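Local coordinates for aminopeptidase N (Francisella tularensis subsp. tularensis, PDB 5DLL), which releases N-terminal amino acids, preferably alanine, from peptides as a zinc-dependent M1-family aminopeptidase, and is probably involved in degrading intracellular peptides from protein breakdown, at residues L206-D211 with E224-K229; D233-A238 with Y287-N292; N578-N583 with V633-N638; E589-F594 with N641-K646. All coordinates share one frame; numbering follows the deposited sequence.

Overall arrangement
The four contacts form two pairs at distant places in the chain. Interactions 1 and 2 come first in sequence, their centres about 12 Å apart. The hairpin of strands 207-214 and 220-227 leads into helix 236-253, whose start takes part in interaction 2, and Ile-209 and Ile-225 pack against it directly. Of the four, interaction 2 comes closest to the zinc site, the Ile-288 side chain being about 13 Å from the metal. Interactions 3 and 4 belong to the helical C-terminal region and share helix 629-646, which meets the successive helices 565-581 and 588-598; their centres are about 14 Å apart and their segments alternate along the chain. Interactions 1 and 3 lie about 53 Å apart (centres), in different regions of the fold.

Interaction 1 of 4, residues L206-D211 with E224-K229; sequences LASIKD and EIYAFK
Backbone pairing carries much of the contact between 206-211 and 224-229, the open end of a beta hairpin whose antiparallel strand axes approach to 4.7 Å. Ile-209 and Ile-225 form a hydrogen-bonded pair, each N-H lying in the plane of the accepting carbonyl, with Ile-209 N 2.8 Å from Ile-225 O. The Ala-207/Ala-227 pair is less regular: Ala-227 N meets Ala-207 O from above the carbonyl plane, and the bond from Ala-207 N to Ala-227 O is weak, bent to 115° at the hydrogen. Between them, Ser-208 CA adds a CA-H...O contact to Ile-225 O at 3.1 Å.

The polar side chains share the face bearing Ser-208, Lys-210, Glu-224 and Tyr-226. Tyr-226 OH donates to Glu-224 OE1 at 2.9 Å; this oxygen lies at the ring edge, yet the hydroxyl approaches from above the carboxylate plane. Lys-210 crosses both Glu-224 and Tyr-226 obliquely, bringing CE to 3.3 Å from Tyr-226 OH. The bend at its last torsion (73°) turns NZ to a weak hydrogen bond with Ser-208 OG; NZ is 4.7 Å from Glu-224 OE2, not in contact, though the opposite charges may still attract.

Among apolar groups, Leu-206 crosses Tyr-226 at about a right angle, CD1 against its CB, while CD2 sits over one face of the Phe-228 ring, 4.0 Å from the centroid, in a CH-pi contact.

Strand 207-214 is outermost in its mixed sheet, and strand 220-227 pairs in parallel with 261-267. Met-239 of helix 236-253 packs on Ile-209 and Ile-225, beside Cys-235, whereas Tyr-226 rests on Ile-166 and Leu-168 of strand 166-169.

Interaction 2 of 4, residues D233-A238 with Y287-N292; sequences DKCHYA and YIMASN
Two aromatic rings stand at the start of helix 236-253, both directed elsewhere than the loop 287-292. The His-236 imidazole has the carbonyl carbon of Asp-233 at its edge, in the ring plane; Tyr-237, with CG anti to the backbone N (chi1 -175°), carries its ring off to an edge-to-face stack with Phe-300. The third flat group, the carbonyl of Lys-234, makes the polar link between the segments: Ala-290 N approaches it in its plane and donates a nearly straight bond to Lys-234 O at 2.9 Å, 162° at the hydrogen. The same oxygen also receives the CA-H of Met-289, with Met-289 CA at 3.2 Å.

Around this bond the side chains pack through their inner parts. Lys-234 CB lies 4.0 Å from Met-289 CB. Its CG, anti to the carbonyl carbon (chi1 -56°), lies 3.2 Å from Ser-291 OG; a bend at chi2 then turns the rest of the chain away. Cys-235, at the N-cap position, touches Ile-288 CD1 and Met-289 CG with SG, each at 4.4 Å, and Ala-238 CB faces Ile-288 CB at 4.3 Å.

The loop 287-292 thus ties the first turn of helix 236-253 to the approach to helix 297-312, the helix that carries the zinc ligand His-309. The side chain of Ile-288 is about 13 Å from the metal. Ile-225 of strand 220-227 packs on Cys-235 and Ala-238, and Phe-300 of helix 297-312 on Ala-290.

Interaction 3 of 4, residues N578-N583 with V633-N638; sequences NIILNN and VLSRKN
Ser-635 OG donates a hydrogen bond to Ile-580 O at 2.7 Å, reaching it in the carbonyl plane on a lone pair, with a C=O...O angle of 114°. The hydroxyl is put there by its first torsion, OG anti to the backbone N (chi1 -179°), on a residue whose CB already points at the neighbouring helix. Ile-580 lines one side of this buried link: CG2 lies 3.4 Å from Ser-635 OG, and CD1 reaches Arg-636 CA at 3.4 Å, running side by side with the arginine stem. Asn-583, just past the helix end, brings ND2 to 3.5 Å from Ser-635 CB.

One shell out, Ile-580 O is gripped a second time, by Asn-583 N at 3.0 Å, so two donors satisfy a carbonyl of the last helical turn. Arg-636 is extended from CG to NE, and its guanidinium bonds to Ile-614 O through NH2 and Pro-615 O through NE, consistent with a stem held beside Ile-580 CD1. Ile-620 and Val-639 also pack on Ile-580.

The end of helix 565-581 is a Schellman motif, with Asn-583 at positive phi (51°). Here it is joined to helix 629-646 by a serine hydroxyl, within the helical, ARM-repeat-like C-terminal region of this M1 aminopeptidase.

Interaction 4 of 4, residues E589-F594 with N641-K646; sequences EFLNAF and NQLADK
Leu-643 projects from helix 629-646 at helix 588-598, its CB bond pointing toward the neighbour. CG stands anti to the carbonyl carbon (chi1 -66°) and splits into two methyls, both of which meet Phe-594. CD1 reaches Phe-594 CZ at 3.9 Å, at the far end of the ring. CD2 sits over one face of the Phe-594 ring, offset toward the rim, 4.0 Å from the centroid in a CH-pi contact, with Phe-594 CD2 its nearest atom at 3.7 Å. The same methyl also touches Leu-591 CD2 at 4.0 Å and Phe-590 CE2 at 4.3 Å, so three side chains of one helix gather about a single branch.

Beside it, Leu-591 turns its other methyl to the lysine stem, with CD1 3.7 Å from Lys-646 CD and the two chains crossing at about a right angle. The axes of the two segments stay 11.8 Å apart and cross at -66°, so the side chains span the distance. Tyr-683 of helix 668-685 packs on both Leu-643 and Phe-594.

The contact is thus apolar, held by dispersion and the CH-pi interaction. At its exposed rim, the aliphatic part of Lys-646 extends the hydrophobic surface, while no hydrogen bonding between the two segments fixes their register.

Interaction 1 of 4, residues L206-D211 with E224-K229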
loop_
_atom_site.group_PDB
_atom_site.type_symbol
_atom_site.label_atom_id
_atom_site.label_comp_id
_atom_site.label_asym_id
_atom_site.label_seq_id
_atom_site.Cartn_x
_atom_site.Cartn_y
_atom_site.Cartn_z
ATOM N N LEU A 206 -13.584 -24.400 -10.089
ATOM C CA LEU A 206 -13.243 -23.761 -8.818
ATOM C C LEU A 206 -14.235 -24.089 -7.712
ATOM O O LEU A 206 -15.449 -24.077 -7.931
ATOM C CB LEU A 206 -13.184 -22.241 -8.989
ATOM C CG LEU A 206 -12.070 -21.706 -9.892
ATOM C CD1 LEU A 206 -12.245 -20.214 -10.121
ATOM C CD2 LEU A 206 -10.695 -22.001 -9.307
ATOM N N ALA A 207 -13.701 -24.375 -6.526
ATOM C CA ALA A 207 -14.498 -24.470 -5.306
ATOM C C ALA A 207 -14.948 -23.073 -4.880
ATOM O O ALA A 207 -14.426 -22.064 -5.363
ATOM C CB ALA A 207 -13.695 -25.128 -4.195
ATOM N N SER A 208 -15.911 -23.017 -3.964
ATOM C CA SER A 208 -16.486 -21.744 -3.551
ATOM C C SER A 208 -16.942 -21.725 -2.095
ATOM O O SER A 208 -17.315 -22.752 -1.534
ATOM C CB SER A 208 -17.674 -21.399 -4.454
ATOM O OG SER A 208 -18.709 -22.361 -4.333
ATOM N N ILE A 209 -16.891 -20.535 -1.503
ATOM C CA ILE A 209 -17.580 -20.227 -0.253
ATOM C C ILE A 209 -18.670 -19.214 -0.599
ATOM O O ILE A 209 -18.373 -18.098 -1.021
ATOM C CB ILE A 209 -16.634 -19.586 0.788
ATOM C CG1 ILE A 209 -15.529 -20.563 1.193
ATOM C CG2 ILE A 209 -17.414 -19.122 2.015
ATOM C CD1 ILE A 209 -14.362 -19.899 1.895
ATOM N N LYS A 210 -19.925 -19.612 -0.431
ATOM C CA LYS A 210 -21.049 -18.716 -0.669
ATOM C C LYS A 210 -21.702 -18.312 0.651
ATOM O O LYS A 210 -21.833 -19.123 1.568
ATOM C CB LYS A 210 -22.063 -19.368 -1.612
ATOM C CG LYS A 210 -21.486 -19.679 -2.983
ATOM C CD LYS A 210 -22.561 -19.671 -4.059
ATOM C CE LYS A 210 -21.974 -19.882 -5.447
ATOM N NZ LYS A 210 -21.524 -21.284 -5.663
ATOM N N ASP A 211 -22.095 -17.046 0.739
ATOM C CA ASP A 211 -22.665 -16.481 1.960
ATOM C C ASP A 211 -23.527 -15.282 1.561
ATOM O O ASP A 211 -23.715 -15.035 0.365
ATOM C CB ASP A 211 -21.542 -16.059 2.915
ATOM C CG ASP A 211 -21.987 -15.990 4.370
ATOM O OD1 ASP A 211 -23.199 -15.841 4.642
ATOM O OD2 ASP A 211 -21.109 -16.070 5.251
ATOM N N GLU A 224 -19.599 -14.444 -2.849
ATOM C CA GLU A 224 -19.044 -15.659 -3.437
ATOM C C GLU A 224 -17.533 -15.563 -3.620
ATOM O O GLU A 224 -17.056 -14.886 -4.527
ATOM C CB GLU A 224 -19.711 -15.944 -4.787
ATOM C CG GLU A 224 -21.235 -15.961 -4.754
ATOM C CD GLU A 224 -21.864 -16.389 -6.067
ATOM O OE1 GLU A 224 -21.192 -16.305 -7.122
ATOM O OE2 GLU A 224 -23.041 -16.806 -6.040
ATOM N N ILE A 225 -16.785 -16.240 -2.755
ATOM C CA ILE A 225 -15.342 -16.388 -2.938
ATOM C C ILE A 225 -15.076 -17.698 -3.678
ATOM O O ILE A 225 -15.574 -18.749 -3.274
ATOM C CB ILE A 225 -14.584 -16.378 -1.593
ATOM C CG1 ILE A 225 -14.728 -15.009 -0.921
ATOM C CG2 ILE A 225 -13.109 -16.705 -1.804
ATOM C CD1 ILE A 225 -14.086 -14.915 0.448
ATOM N N TYR A 226 -14.298 -17.616 -4.758
ATOM C CA TYR A 226 -13.947 -18.772 -5.580
ATOM C C TYR A 226 -12.439 -19.018 -5.556
ATOM O O TYR A 226 -11.644 -18.093 -5.737
ATOM C CB TYR A 226 -14.386 -18.547 -7.027
ATOM C CG TYR A 226 -15.879 -18.616 -7.247
ATOM C CD1 TYR A 226 -16.513 -19.837 -7.460
ATOM C CD2 TYR A 226 -16.656 -17.463 -7.260
ATOM C CE1 TYR A 226 -17.881 -19.909 -7.669
ATOM C CE2 TYR A 226 -18.026 -17.523 -7.465
ATOM C CZ TYR A 226 -18.635 -18.748 -7.669
ATOM O OH TYR A 226 -19.997 -18.817 -7.875
ATOM N N ALA A 227 -12.054 -20.272 -5.339
ATOM C CA ALA A 227 -10.648 -20.676 -5.371
ATOM C C ALA A 227 -10.543 -22.188 -5.553
ATOM O O ALA A 227 -11.544 -22.898 -5.484
ATOM C CB ALA A 227 -9.941 -20.247 -4.094
ATOM N N PHE A 228 -9.331 -22.677 -5.789
ATOM C CA PHE A 228 -9.111 -24.111 -5.966
ATOM C C PHE A 228 -9.440 -24.868 -4.681
ATOM O O PHE A 228 -9.407 -24.296 -3.591
ATOM C CB PHE A 228 -7.661 -24.396 -6.374
ATOM C CG PHE A 228 -7.328 -23.986 -7.785
ATOM C CD1 PHE A 228 -7.870 -24.671 -8.866
ATOM C CD2 PHE A 228 -6.453 -22.934 -8.032
ATOM C CE1 PHE A 228 -7.558 -24.305 -10.164
ATOM C CE2 PHE A 228 -6.138 -22.565 -9.329
ATOM C CZ PHE A 228 -6.691 -23.250 -10.397
ATOM N N LYS A 229 -9.750 -26.153 -4.823
ATOM C CA LYS A 229 -10.084 -27.024 -3.696
ATOM C C LYS A 229 -9.098 -26.893 -2.527
ATOM O O LYS A 229 -9.509 -26.837 -1.368
ATOM C CB LYS A 229 -10.149 -28.483 -4.181
ATOM C CG LYS A 229 -10.375 -29.540 -3.104
ATOM C CD LYS A 229 -11.660 -29.310 -2.325
ATOM C CE LYS A 229 -11.926 -30.461 -1.366
ATOM N NZ LYS A 229 -13.096 -30.192 -0.485
#

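Interaction 2 of 4, residues D233-A238 with Y287-N292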
loop_
_atom_site.group_PDB
_atom_site.type_symbol
_atom_site.label_atom_id
_atom_site.label_comp_id
_atom_site.label_asym_id
_atom_site.label_seq_id
_atom_site.Cartn_x
_atom_site.Cartn_y
_atom_site.Cartn_z
ATOM N N ASP A 233 -10.141 -23.527 1.907
ATOM C CA ASP A 233 -10.263 -23.644 3.368
ATOM C C ASP A 233 -9.617 -22.480 4.132
ATOM O O ASP A 233 -9.976 -22.222 5.276
ATOM C CB ASP A 233 -9.667 -24.973 3.859
ATOM C CG ASP A 233 -10.510 -26.181 3.467
ATOM O OD1 ASP A 233 -11.537 -26.007 2.775
ATOM O OD2 ASP A 233 -10.139 -27.311 3.857
ATOM N N LYS A 234 -8.678 -21.780 3.500
ATOM C CA LYS A 234 -8.005 -20.647 4.126
ATOM C C LYS A 234 -8.573 -19.303 3.646
ATOM O O LYS A 234 -7.941 -18.262 3.831
ATOM C CB LYS A 234 -6.496 -20.718 3.853
ATOM C CG LYS A 234 -5.824 -22.011 4.304
ATOM C CD LYS A 234 -5.723 -23.039 3.181
ATOM C CE LYS A 234 -5.166 -24.372 3.668
ATOM N NZ LYS A 234 -6.153 -25.189 4.434
ATOM N N CYS A 235 -9.765 -19.323 3.046
ATOM C CA CYS A 235 -10.412 -18.103 2.544
ATOM C C CYS A 235 -11.604 -17.648 3.396
ATOM O O CYS A 235 -12.376 -16.788 2.971
ATOM C CB CYS A 235 -10.867 -18.307 1.091
ATOM S SG CYS A 235 -9.519 -18.394 -0.109
ATOM N N HIS A 236 -11.748 -18.202 4.599
ATOM C CA HIS A 236 -12.914 -17.901 5.437
ATOM C C HIS A 236 -12.830 -16.541 6.129
ATOM O O HIS A 236 -13.854 -15.875 6.298
ATOM C CB HIS A 236 -13.166 -19.025 6.445
ATOM C CG HIS A 236 -13.738 -20.258 5.817
ATOM N ND1 HIS A 236 -15.092 -20.513 5.778
ATOM C CD2 HIS A 236 -13.142 -21.288 5.171
ATOM C CE1 HIS A 236 -15.305 -21.658 5.152
ATOM N NE2 HIS A 236 -14.138 -22.147 4.773
ATOM N N TYR A 237 -11.626 -16.124 6.514
ATOM C CA TYR A 237 -11.443 -14.791 7.093
ATOM C C TYR A 237 -11.724 -13.680 6.072
ATOM O O TYR A 237 -12.270 -12.634 6.426
ATOM C CB TYR A 237 -10.041 -14.609 7.680
ATOM C CG TYR A 237 -9.907 -13.278 8.383
ATOM C CD1 TYR A 237 -10.493 -13.068 9.626
ATOM C CD2 TYR A 237 -9.239 -12.210 7.786
ATOM C CE1 TYR A 237 -10.400 -11.845 10.267
ATOM C CE2 TYR A 237 -9.137 -10.983 8.424
ATOM C CZ TYR A 237 -9.721 -10.807 9.664
ATOM O OH TYR A 237 -9.631 -9.597 10.313
ATOM N N ALA A 238 -11.347 -13.907 4.816
ATOM C CA ALA A 238 -11.612 -12.945 3.743
ATOM C C ALA A 238 -13.101 -12.630 3.614
ATOM O O ALA A 238 -13.483 -11.474 3.445
ATOM C CB ALA A 238 -11.077 -13.472 2.424
ATOM N N TYR A 287 -2.427 -13.097 -0.739
ATOM C CA TYR A 287 -2.884 -11.856 -0.103
ATOM C C TYR A 287 -4.229 -11.969 0.622
ATOM O O TYR A 287 -4.581 -11.052 1.367
ATOM C CB TYR A 287 -2.941 -10.700 -1.119
ATOM C CG TYR A 287 -1.585 -10.232 -1.629
ATOM C CD1 TYR A 287 -0.535 -9.955 -0.748
ATOM C CD2 TYR A 287 -1.359 -10.044 -2.992
ATOM C CE1 TYR A 287 0.698 -9.527 -1.213
ATOM C CE2 TYR A 287 -0.128 -9.614 -3.464
ATOM C CZ TYR A 287 0.894 -9.355 -2.573
ATOM O OH TYR A 287 2.116 -8.930 -3.042
ATOM N N ILE A 288 -4.975 -13.061 0.419
ATOM C CA ILE A 288 -6.274 -13.246 1.107
ATOM C C ILE A 288 -6.411 -14.521 1.960
ATOM O O ILE A 288 -7.471 -14.765 2.548
ATOM C CB ILE A 288 -7.462 -13.180 0.117
ATOM C CG1 ILE A 288 -7.424 -14.342 -0.876
ATOM C CG2 ILE A 288 -7.466 -11.851 -0.629
ATOM C CD1 ILE A 288 -8.649 -14.403 -1.761
ATOM N N MET A 289 -5.354 -15.323 2.043
ATOM C CA MET A 289 -5.417 -16.583 2.782
ATOM C C MET A 289 -4.948 -16.401 4.220
ATOM O O MET A 289 -3.979 -15.686 4.480
ATOM C CB MET A 289 -4.578 -17.662 2.093
ATOM C CG MET A 289 -5.249 -18.294 0.882
ATOM S SD MET A 289 -4.446 -19.824 0.353
ATOM C CE MET A 289 -2.725 -19.318 0.279
ATOM N N ALA A 290 -5.643 -17.050 5.148
ATOM C CA ALA A 290 -5.240 -17.039 6.549
ATOM C C ALA A 290 -5.880 -18.192 7.309
ATOM O O ALA A 290 -7.096 -18.363 7.272
ATOM C CB ALA A 290 -5.604 -15.711 7.196
ATOM N N SER A 291 -5.045 -18.986 7.975
ATOM C CA SER A 291 -5.501 -20.005 8.916
ATOM C C SER A 291 -5.196 -19.506 10.317
ATOM O O SER A 291 -4.291 -18.693 10.498
ATOM C CB SER A 291 -4.778 -21.331 8.669
ATOM O OG SER A 291 -4.709 -21.620 7.282
ATOM N N ASN A 292 -5.954 -19.984 11.305
ATOM C CA ASN A 292 -5.741 -19.590 12.707
ATOM C C ASN A 292 -4.373 -20.026 13.227
ATOM O O ASN A 292 -3.736 -19.318 14.022
ATOM C CB ASN A 292 -6.841 -20.158 13.614
ATOM C CG ASN A 292 -8.067 -19.267 13.673
ATOM O OD1 ASN A 292 -8.489 -18.842 14.752
ATOM N ND2 ASN A 292 -8.641 -18.968 12.514
#

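Interaction 3 of 4, residues N578-N583 with V633-N638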
loop_
_atom_site.group_PDB
_atom_site.type_symbol
_atom_site.label_atom_id
_atom_site.label_comp_id
_atom_site.label_asym_id
_atom_site.label_seq_id
_atom_site.Cartn_x
_atom_site.Cartn_y
_atom_site.Cartn_z
ATOM N N ASN A 578 17.711 11.883 19.278
ATOM C CA ASN A 578 18.726 12.889 19.610
ATOM C C ASN A 578 19.681 12.439 20.723
ATOM O O ASN A 578 20.832 12.869 20.765
ATOM C CB ASN A 578 18.068 14.222 19.974
ATOM C CG ASN A 578 17.375 14.875 18.787
ATOM O OD1 ASN A 578 17.599 14.500 17.628
ATOM N ND2 ASN A 578 16.527 15.858 19.068
ATOM N N ILE A 579 19.200 11.569 21.608
ATOM C CA ILE A 579 20.051 10.924 22.611
ATOM C C ILE A 579 21.102 10.035 21.947
ATOM O O ILE A 579 22.269 10.036 22.344
ATOM C CB ILE A 579 19.207 10.076 23.601
ATOM C CG1 ILE A 579 18.383 10.984 24.529
ATOM C CG2 ILE A 579 20.082 9.126 24.418
ATOM C CD1 ILE A 579 19.177 11.669 25.626
ATOM N N ILE A 580 20.677 9.287 20.932
ATOM C CA ILE A 580 21.540 8.316 20.257
ATOM C C ILE A 580 22.676 9.021 19.509
ATOM O O ILE A 580 23.841 8.621 19.618
ATOM C CB ILE A 580 20.739 7.448 19.256
ATOM C CG1 ILE A 580 19.587 6.711 19.968
ATOM C CG2 ILE A 580 21.661 6.480 18.513
ATOM C CD1 ILE A 580 19.873 5.291 20.398
ATOM N N LEU A 581 22.331 10.072 18.765
ATOM C CA LEU A 581 23.302 10.801 17.938
ATOM C C LEU A 581 24.364 11.518 18.772
ATOM O O LEU A 581 25.509 11.646 18.344
ATOM C CB LEU A 581 22.593 11.806 17.021
ATOM C CG LEU A 581 21.577 11.241 16.021
ATOM C CD1 LEU A 581 20.961 12.374 15.214
ATOM C CD2 LEU A 581 22.207 10.203 15.103
ATOM N N ASN A 582 23.985 11.968 19.966
ATOM C CA ASN A 582 24.937 12.573 20.897
ATOM C C ASN A 582 25.756 11.538 21.676
ATOM O O ASN A 582 26.576 11.915 22.515
ATOM C CB ASN A 582 24.207 13.493 21.889
ATOM C CG ASN A 582 23.388 14.577 21.201
ATOM O OD1 ASN A 582 22.300 14.927 21.659
ATOM N ND2 ASN A 582 23.904 15.108 20.097
ATOM N N ASN A 583 25.547 10.246 21.400
ATOM C CA ASN A 583 26.176 9.161 22.163
ATOM C C ASN A 583 25.946 9.354 23.666
ATOM O O ASN A 583 26.805 9.031 24.490
ATOM C CB ASN A 583 27.678 9.063 21.844
ATOM C CG ASN A 583 27.951 8.655 20.404
ATOM O OD1 ASN A 583 28.488 9.432 19.616
ATOM N ND2 ASN A 583 27.586 7.429 20.056
ATOM N N VAL A 633 24.809 1.784 15.813
ATOM C CA VAL A 633 24.517 0.507 16.490
ATOM C C VAL A 633 24.972 0.492 17.953
ATOM O O VAL A 633 24.225 0.052 18.819
ATOM C CB VAL A 633 25.083 -0.743 15.752
ATOM C CG1 VAL A 633 24.531 -0.843 14.333
ATOM C CG2 VAL A 633 26.606 -0.756 15.745
ATOM N N LEU A 634 26.175 0.987 18.229
ATOM C CA LEU A 634 26.730 0.933 19.585
ATOM C C LEU A 634 25.960 1.844 20.548
ATOM O O LEU A 634 25.734 1.490 21.709
ATOM C CB LEU A 634 28.219 1.308 19.574
ATOM C CG LEU A 634 29.144 0.376 18.776
ATOM C CD1 LEU A 634 30.527 0.997 18.603
ATOM C CD2 LEU A 634 29.240 -0.998 19.426
ATOM N N SER A 635 25.557 3.011 20.053
ATOM C CA SER A 635 24.813 3.976 20.850
ATOM C C SER A 635 23.392 3.494 21.152
ATOM O O SER A 635 22.884 3.721 22.246
ATOM C CB SER A 635 24.767 5.317 20.122
ATOM O OG SER A 635 24.076 6.290 20.880
ATOM N N ARG A 636 22.756 2.839 20.180
ATOM C CA ARG A 636 21.411 2.281 20.360
ATOM C C ARG A 636 21.424 1.061 21.267
ATOM O O ARG A 636 20.515 0.870 22.071
ATOM C CB ARG A 636 20.777 1.911 19.012
ATOM C CG ARG A 636 19.310 1.510 19.110
ATOM C CD ARG A 636 18.726 1.131 17.762
ATOM N NE ARG A 636 17.305 0.785 17.845
ATOM C CZ ARG A 636 16.819 -0.391 18.248
ATOM N NH1 ARG A 636 17.628 -1.374 18.637
ATOM N NH2 ARG A 636 15.503 -0.585 18.268
ATOM N N LYS A 637 22.449 0.230 21.130
ATOM C CA LYS A 637 22.605 -0.926 22.001
ATOM C C LYS A 637 22.754 -0.451 23.446
ATOM O O LYS A 637 22.228 -1.075 24.365
ATOM C CB LYS A 637 23.818 -1.752 21.569
ATOM C CG LYS A 637 23.917 -3.130 22.202
ATOM C CD LYS A 637 25.030 -3.939 21.547
ATOM C CE LYS A 637 25.326 -5.221 22.312
ATOM N NZ LYS A 637 24.130 -6.103 22.425
ATOM N N ASN A 638 23.449 0.674 23.625
ATOM C CA ASN A 638 23.697 1.247 24.946
ATOM C C ASN A 638 22.427 1.705 25.646
ATOM O O ASN A 638 22.191 1.327 26.792
ATOM C CB ASN A 638 24.678 2.417 24.851
ATOM C CG ASN A 638 25.112 2.924 26.211
ATOM O OD1 ASN A 638 25.389 2.141 27.120
ATOM N ND2 ASN A 638 25.176 4.241 26.359
#

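Interaction 4 of 4, residues E589-F594 with N641-K646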
loop_
_atom_site.group_PDB
_atom_site.type_symbol
_atom_site.label_atom_id
_atom_site.label_comp_id
_atom_site.label_asym_id
_atom_site.label_seq_id
_atom_site.Cartn_x
_atom_site.Cartn_y
_atom_site.Cartn_z
ATOM N N GLU A 589 14.892 12.286 34.028
ATOM C CA GLU A 589 13.527 12.727 33.739
ATOM C C GLU A 589 12.954 11.979 32.538
ATOM O O GLU A 589 11.736 11.822 32.423
ATOM C CB GLU A 589 13.476 14.238 33.481
ATOM C CG GLU A 589 13.677 15.096 34.725
ATOM C CD GLU A 589 15.131 15.199 35.158
ATOM O OE1 GLU A 589 15.979 15.558 34.315
ATOM O OE2 GLU A 589 15.430 14.925 36.342
ATOM N N PHE A 590 13.834 11.529 31.644
ATOM C CA PHE A 590 13.442 10.694 30.507
ATOM C C PHE A 590 12.929 9.329 30.972
ATOM O O PHE A 590 11.847 8.905 30.575
ATOM C CB PHE A 590 14.622 10.517 29.539
ATOM C CG PHE A 590 14.320 9.632 28.361
ATOM C CD1 PHE A 590 13.643 10.132 27.255
ATOM C CD2 PHE A 590 14.715 8.298 28.355
ATOM C CE1 PHE A 590 13.360 9.319 26.168
ATOM C CE2 PHE A 590 14.436 7.481 27.271
ATOM C CZ PHE A 590 13.757 7.992 26.177
ATOM N N LEU A 591 13.709 8.654 31.812
ATOM C CA LEU A 591 13.326 7.351 32.368
ATOM C C LEU A 591 11.927 7.342 32.989
ATOM O O LEU A 591 11.181 6.377 32.829
ATOM C CB LEU A 591 14.334 6.919 33.437
ATOM C CG LEU A 591 15.697 6.443 32.940
ATOM C CD1 LEU A 591 16.730 6.522 34.053
ATOM C CD2 LEU A 591 15.602 5.030 32.385
ATOM N N ASN A 592 11.587 8.409 33.708
ATOM C CA ASN A 592 10.323 8.471 34.440
ATOM C C ASN A 592 9.133 8.784 33.544
ATOM O O ASN A 592 8.019 8.348 33.830
ATOM C CB ASN A 592 10.409 9.479 35.589
ATOM C CG ASN A 592 11.377 9.043 36.675
ATOM O OD1 ASN A 592 11.340 7.898 37.138
ATOM N ND2 ASN A 592 12.249 9.954 37.090
ATOM N N ALA A 593 9.361 9.543 32.474
ATOM C CA ALA A 593 8.339 9.736 31.437
ATOM C C ALA A 593 8.110 8.422 30.679
ATOM O O ALA A 593 6.981 8.082 30.321
ATOM C CB ALA A 593 8.749 10.842 30.475
ATOM N N PHE A 594 9.197 7.690 30.460
ATOM C CA PHE A 594 9.163 6.371 29.827
ATOM C C PHE A 594 8.414 5.359 30.696
ATOM O O PHE A 594 7.632 4.554 30.194
ATOM C CB PHE A 594 10.602 5.892 29.599
ATOM C CG PHE A 594 10.766 4.951 28.442
ATOM C CD1 PHE A 594 10.844 5.438 27.145
ATOM C CD2 PHE A 594 10.890 3.586 28.652
ATOM C CE1 PHE A 594 11.016 4.577 26.074
ATOM C CE2 PHE A 594 11.066 2.720 27.586
ATOM C CZ PHE A 594 11.127 3.216 26.297
ATOM N N ASN A 641 19.986 -1.236 26.298
ATOM C CA ASN A 641 20.478 -2.000 27.446
ATOM C C ASN A 641 20.184 -1.316 28.789
ATOM O O ASN A 641 19.879 -1.989 29.773
ATOM C CB ASN A 641 21.981 -2.268 27.323
ATOM C CG ASN A 641 22.597 -2.743 28.627
ATOM O OD1 ASN A 641 23.249 -1.972 29.335
ATOM N ND2 ASN A 641 22.361 -4.005 28.969
ATOM N N GLN A 642 20.287 0.011 28.829
ATOM C CA GLN A 642 19.997 0.760 30.050
ATOM C C GLN A 642 18.528 0.627 30.456
ATOM O O GLN A 642 18.229 0.249 31.589
ATOM C CB GLN A 642 20.390 2.233 29.901
ATOM C CG GLN A 642 21.892 2.468 29.991
ATOM C CD GLN A 642 22.266 3.938 30.088
ATOM O OE1 GLN A 642 21.536 4.742 30.668
ATOM N NE2 GLN A 642 23.421 4.294 29.530
ATOM N N LEU A 643 17.623 0.915 29.526
ATOM C CA LEU A 643 16.182 0.785 29.775
ATOM C C LEU A 643 15.814 -0.622 30.230
ATOM O O LEU A 643 15.001 -0.796 31.138
ATOM C CB LEU A 643 15.389 1.112 28.513
ATOM C CG LEU A 643 15.444 2.556 28.016
ATOM C CD1 LEU A 643 15.006 2.625 26.560
ATOM C CD2 LEU A 643 14.577 3.453 28.886
ATOM N N ALA A 644 16.409 -1.617 29.577
ATOM C CA ALA A 644 16.213 -3.023 29.928
ATOM C C ALA A 644 16.544 -3.313 31.388
ATOM O O ALA A 644 15.809 -4.042 32.054
ATOM C CB ALA A 644 17.063 -3.905 29.027
ATOM N N ASP A 645 17.652 -2.740 31.865
ATOM C CA ASP A 645 18.184 -3.012 33.210
ATOM C C ASP A 645 17.542 -2.164 34.306
ATOM O O ASP A 645 17.177 -2.685 35.365
ATOM C CB ASP A 645 19.704 -2.798 33.239
ATOM C CG ASP A 645 20.480 -3.962 32.635
ATOM O OD1 ASP A 645 19.960 -5.100 32.607
ATOM O OD2 ASP A 645 21.630 -3.741 32.199
ATOM N N LYS A 646 17.418 -0.862 34.063
ATOM C CA LYS A 646 16.830 0.042 35.053
ATOM C C LYS A 646 15.350 -0.264 35.275
ATOM O O LYS A 646 14.906 -0.368 36.416
ATOM C CB LYS A 646 17.010 1.506 34.644
ATOM C CG LYS A 646 18.461 1.929 34.488
ATOM C CD LYS A 646 18.648 3.416 34.742
ATOM C CE LYS A 646 19.911 3.948 34.081
ATOM N NZ LYS A 646 21.109 3.106 34.360
#